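Local coordinates for E3 19 kDa protein (Human adenovirus E serotype 4, PDB 5IRO), which probably binds class I MHC heavy chains and retains them in the endoplasmic reticulum, keeping antigen-presenting molecules from reaching the infected cell's surface, at residues W59-V69 against T80-C91. Sequence-based numbering, arbitrary orientation.
Sequences WQPGDPEWYTV and TVNNTFIFEHMC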
# COMPACT_ATOMS: atom_id res chain seq x y z
N TRP D 59 10.94 -16.97 -7.18
CA TRP D 59 11.27 -18.38 -7.39
C TRP D 59 10.06 -19.29 -7.24
O TRP D 59 9.30 -19.20 -6.27
CB TRP D 59 12.41 -18.83 -6.48
CG TRP D 59 12.90 -20.21 -6.81
CD1 TRP D 59 13.88 -20.55 -7.70
CD2 TRP D 59 12.45 -21.44 -6.23
NE1 TRP D 59 14.06 -21.91 -7.72
CE2 TRP D 59 13.19 -22.48 -6.82
CE3 TRP D 59 11.49 -21.76 -5.27
CZ2 TRP D 59 12.99 -23.82 -6.49
CZ3 TRP D 59 11.29 -23.09 -4.94
CH2 TRP D 59 12.04 -24.10 -5.54
N GLN D 60 9.89 -20.17 -8.23
CA GLN D 60 8.88 -21.23 -8.19
C GLN D 60 9.57 -22.51 -8.66
O GLN D 60 10.64 -22.44 -9.28
CB GLN D 60 7.68 -20.89 -9.09
CG GLN D 60 7.95 -20.95 -10.59
CD GLN D 60 6.72 -20.64 -11.42
OE1 GLN D 60 5.59 -20.77 -10.95
NE2 GLN D 60 6.93 -20.25 -12.68
N PRO D 61 8.99 -23.69 -8.36
CA PRO D 61 9.57 -24.97 -8.80
C PRO D 61 9.93 -24.98 -10.28
O PRO D 61 9.06 -24.80 -11.13
CB PRO D 61 8.44 -25.97 -8.52
CG PRO D 61 7.74 -25.39 -7.35
CD PRO D 61 7.80 -23.90 -7.52
N GLY D 62 11.21 -25.18 -10.58
CA GLY D 62 11.69 -25.18 -11.95
C GLY D 62 12.60 -24.00 -12.24
O GLY D 62 13.47 -24.07 -13.11
N ASP D 63 12.39 -22.91 -11.51
CA ASP D 63 13.16 -21.68 -11.69
C ASP D 63 14.63 -21.87 -11.28
O ASP D 63 14.93 -22.72 -10.45
CB ASP D 63 12.50 -20.53 -10.93
CG ASP D 63 11.15 -20.15 -11.52
OD1 ASP D 63 10.62 -20.93 -12.34
OD2 ASP D 63 10.62 -19.08 -11.15
N PRO D 64 15.54 -21.06 -11.86
CA PRO D 64 16.98 -21.28 -11.70
C PRO D 64 17.46 -21.22 -10.25
O PRO D 64 16.84 -20.57 -9.41
CB PRO D 64 17.60 -20.11 -12.48
CG PRO D 64 16.56 -19.73 -13.47
CD PRO D 64 15.26 -19.93 -12.76
N GLU D 65 18.55 -21.92 -9.97
CA GLU D 65 19.12 -21.97 -8.64
C GLU D 65 20.59 -21.58 -8.70
O GLU D 65 21.38 -21.92 -7.82
CB GLU D 65 18.95 -23.37 -8.05
CG GLU D 65 17.50 -23.73 -7.85
CD GLU D 65 17.30 -25.22 -7.72
OE1 GLU D 65 18.24 -25.97 -8.06
OE2 GLU D 65 16.22 -25.63 -7.27
N TRP D 66 20.92 -20.87 -9.77
CA TRP D 66 22.24 -20.31 -9.94
C TRP D 66 22.06 -18.89 -10.46
O TRP D 66 21.00 -18.55 -10.98
CB TRP D 66 23.05 -21.18 -10.91
CG TRP D 66 22.41 -21.33 -12.26
CD1 TRP D 66 21.71 -22.41 -12.72
CD2 TRP D 66 22.52 -20.43 -13.36
NE1 TRP D 66 21.32 -22.20 -14.01
CE2 TRP D 66 21.81 -20.99 -14.44
CE3 TRP D 66 23.13 -19.18 -13.53
CZ2 TRP D 66 21.69 -20.36 -15.67
CZ3 TRP D 66 23.01 -18.55 -14.75
CH2 TRP D 66 22.30 -19.14 -15.80
N TYR D 67 23.10 -18.08 -10.33
CA TYR D 67 23.07 -16.71 -10.83
C TYR D 67 24.48 -16.27 -11.23
O TYR D 67 25.46 -16.72 -10.65
CB TYR D 67 22.44 -15.76 -9.80
CG TYR D 67 23.13 -15.73 -8.45
CD1 TYR D 67 23.95 -14.67 -8.09
CD2 TYR D 67 22.96 -16.77 -7.54
CE1 TYR D 67 24.57 -14.64 -6.86
CE2 TYR D 67 23.58 -16.74 -6.31
CZ TYR D 67 24.38 -15.68 -5.97
OH TYR D 67 25.01 -15.65 -4.74
N THR D 68 24.56 -15.37 -12.20
CA THR D 68 25.86 -14.95 -12.72
C THR D 68 26.23 -13.57 -12.23
O THR D 68 25.38 -12.67 -12.14
CB THR D 68 25.89 -14.95 -14.27
OG1 THR D 68 24.82 -14.16 -14.78
CG2 THR D 68 25.77 -16.35 -14.80
N VAL D 69 27.51 -13.39 -11.92
CA VAL D 69 28.02 -12.09 -11.51
C VAL D 69 29.16 -11.67 -12.44
O VAL D 69 30.21 -12.30 -12.51
CB VAL D 69 28.49 -12.08 -10.02
CG1 VAL D 69 29.39 -13.28 -9.72
CG2 VAL D 69 29.17 -10.77 -9.67
N THR D 80 32.79 -13.31 -15.85
CA THR D 80 31.49 -13.69 -15.31
C THR D 80 31.63 -14.97 -14.49
O THR D 80 32.21 -15.95 -14.95
CB THR D 80 30.47 -13.91 -16.43
OG1 THR D 80 30.13 -12.66 -17.04
CG2 THR D 80 29.20 -14.57 -15.90
N VAL D 81 31.10 -14.95 -13.27
CA VAL D 81 31.26 -16.08 -12.35
C VAL D 81 29.89 -16.64 -11.98
O VAL D 81 28.99 -15.89 -11.59
CB VAL D 81 32.02 -15.66 -11.07
CG1 VAL D 81 31.93 -16.74 -10.00
CG2 VAL D 81 33.47 -15.34 -11.39
N ASN D 82 29.74 -17.95 -12.12
CA ASN D 82 28.49 -18.62 -11.77
C ASN D 82 28.46 -19.00 -10.29
O ASN D 82 29.37 -19.66 -9.80
CB ASN D 82 28.28 -19.86 -12.64
CG ASN D 82 27.86 -19.52 -14.05
OD1 ASN D 82 28.00 -18.38 -14.49
ND2 ASN D 82 27.33 -20.50 -14.78
N ASN D 83 27.42 -18.58 -9.59
CA ASN D 83 27.26 -18.94 -8.19
C ASN D 83 25.96 -19.69 -7.95
O ASN D 83 24.90 -19.27 -8.42
CB ASN D 83 27.31 -17.68 -7.31
CG ASN D 83 28.72 -17.22 -7.04
OD1 ASN D 83 29.67 -17.99 -7.17
ND2 ASN D 83 28.87 -15.95 -6.66
N THR D 84 26.03 -20.79 -7.21
CA THR D 84 24.83 -21.58 -6.94
C THR D 84 24.32 -21.34 -5.51
O THR D 84 25.00 -21.66 -4.53
CB THR D 84 25.05 -23.10 -7.19
OG1 THR D 84 23.89 -23.83 -6.78
CG2 THR D 84 26.27 -23.62 -6.45
N PHE D 85 23.14 -20.74 -5.41
CA PHE D 85 22.46 -20.62 -4.13
C PHE D 85 21.08 -21.20 -4.32
O PHE D 85 20.36 -20.83 -5.25
CB PHE D 85 22.34 -19.16 -3.70
CG PHE D 85 21.79 -18.99 -2.31
CD1 PHE D 85 20.43 -18.83 -2.10
CD2 PHE D 85 22.63 -19.03 -1.21
CE1 PHE D 85 19.92 -18.68 -0.82
CE2 PHE D 85 22.13 -18.89 0.07
CZ PHE D 85 20.77 -18.71 0.27
N ILE D 86 20.71 -22.11 -3.43
CA ILE D 86 19.43 -22.79 -3.56
C ILE D 86 18.25 -22.00 -3.01
O ILE D 86 18.17 -21.67 -1.82
CB ILE D 86 19.49 -24.20 -2.91
CG1 ILE D 86 18.19 -24.96 -3.16
CG2 ILE D 86 19.87 -24.13 -1.43
CD1 ILE D 86 18.08 -25.49 -4.57
N PHE D 87 17.33 -21.66 -3.91
CA PHE D 87 16.15 -20.88 -3.56
C PHE D 87 15.08 -21.84 -3.05
O PHE D 87 14.13 -21.44 -2.38
CB PHE D 87 15.64 -20.10 -4.77
CG PHE D 87 16.69 -19.26 -5.45
CD1 PHE D 87 16.81 -17.91 -5.16
CD2 PHE D 87 17.55 -19.82 -6.37
CE1 PHE D 87 17.78 -17.14 -5.77
CE2 PHE D 87 18.52 -19.05 -6.99
CZ PHE D 87 18.63 -17.71 -6.69
N GLU D 88 15.26 -23.12 -3.36
CA GLU D 88 14.35 -24.18 -2.92
C GLU D 88 14.45 -24.39 -1.41
O GLU D 88 13.62 -25.08 -0.82
CB GLU D 88 14.69 -25.47 -3.66
CG GLU D 88 13.69 -26.61 -3.54
CD GLU D 88 14.09 -27.83 -4.34
OE1 GLU D 88 15.07 -27.75 -5.11
OE2 GLU D 88 13.43 -28.88 -4.19
N HIS D 89 15.45 -23.78 -0.79
CA HIS D 89 15.69 -23.95 0.64
C HIS D 89 15.36 -22.70 1.43
O HIS D 89 15.49 -22.67 2.66
CB HIS D 89 17.14 -24.36 0.88
CG HIS D 89 17.34 -25.83 1.09
ND1 HIS D 89 16.79 -26.51 2.15
CD2 HIS D 89 18.01 -26.75 0.36
CE1 HIS D 89 17.12 -27.79 2.07
NE2 HIS D 89 17.86 -27.96 0.99
N MET D 90 14.93 -21.66 0.73
CA MET D 90 14.57 -20.40 1.37
C MET D 90 13.20 -19.91 0.91
O MET D 90 12.62 -19.01 1.52
CB MET D 90 15.64 -19.34 1.11
CG MET D 90 16.97 -19.62 1.80
SD MET D 90 17.20 -18.71 3.34
CE MET D 90 17.76 -17.12 2.72
N CYS D 91 12.68 -20.51 -0.15
CA CYS D 91 11.34 -20.20 -0.61
C CYS D 91 10.32 -21.16 0.00
O CYS D 91 9.13 -20.86 0.03
CB CYS D 91 11.25 -20.24 -2.14
SG CYS D 91 11.76 -18.71 -2.96
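Trp59 and Phe87 meet just beyond the open end of an antiparallel beta hairpin, strands 66-72 and 78-84, in the ER-luminal domain of E3-19K, the part before the transmembrane helix. They illustrate how a hairpin is tied to the other sheet: Trp59 comes from the region of strand 54-59, in the second three-stranded sheet, and Tyr67 touches Ile33 of strand 29-34 there. Within the hairpin, Tyr67 and Asn83 form a hydrogen-bonded pair, with Tyr67 N to Asn83 O and Asn83 N to Tyr67 O both at 2.9 Å, and Val69 pairs likewise with Val81. Asn83 CB lies over one face of the Tyr67 ring, while Phe85 CB meets its edge.

Trp59 CB touches Cys91 SG, whose disulfide partner is Cys29. With CG anti to the backbone N (chi1 -172°), one indole face lies against Phe87 CB and the Glu88 backbone. Trp59 CG and CD1 are each 3.4 Å from Phe87 CB, a CH-pi contact that CD2 and CE2 also border. NE1 donates a bent hydrogen bond (135°) to Asp63 O from well above the carbonyl plane, closing the loop from Trp59 to Asp63. CE3 packs on Cys91 CB, CZ2 on Glu88 CB and CZ3 on Glu88 CA; Trp59 CH2 lies 3.5 Å from Glu88 CA.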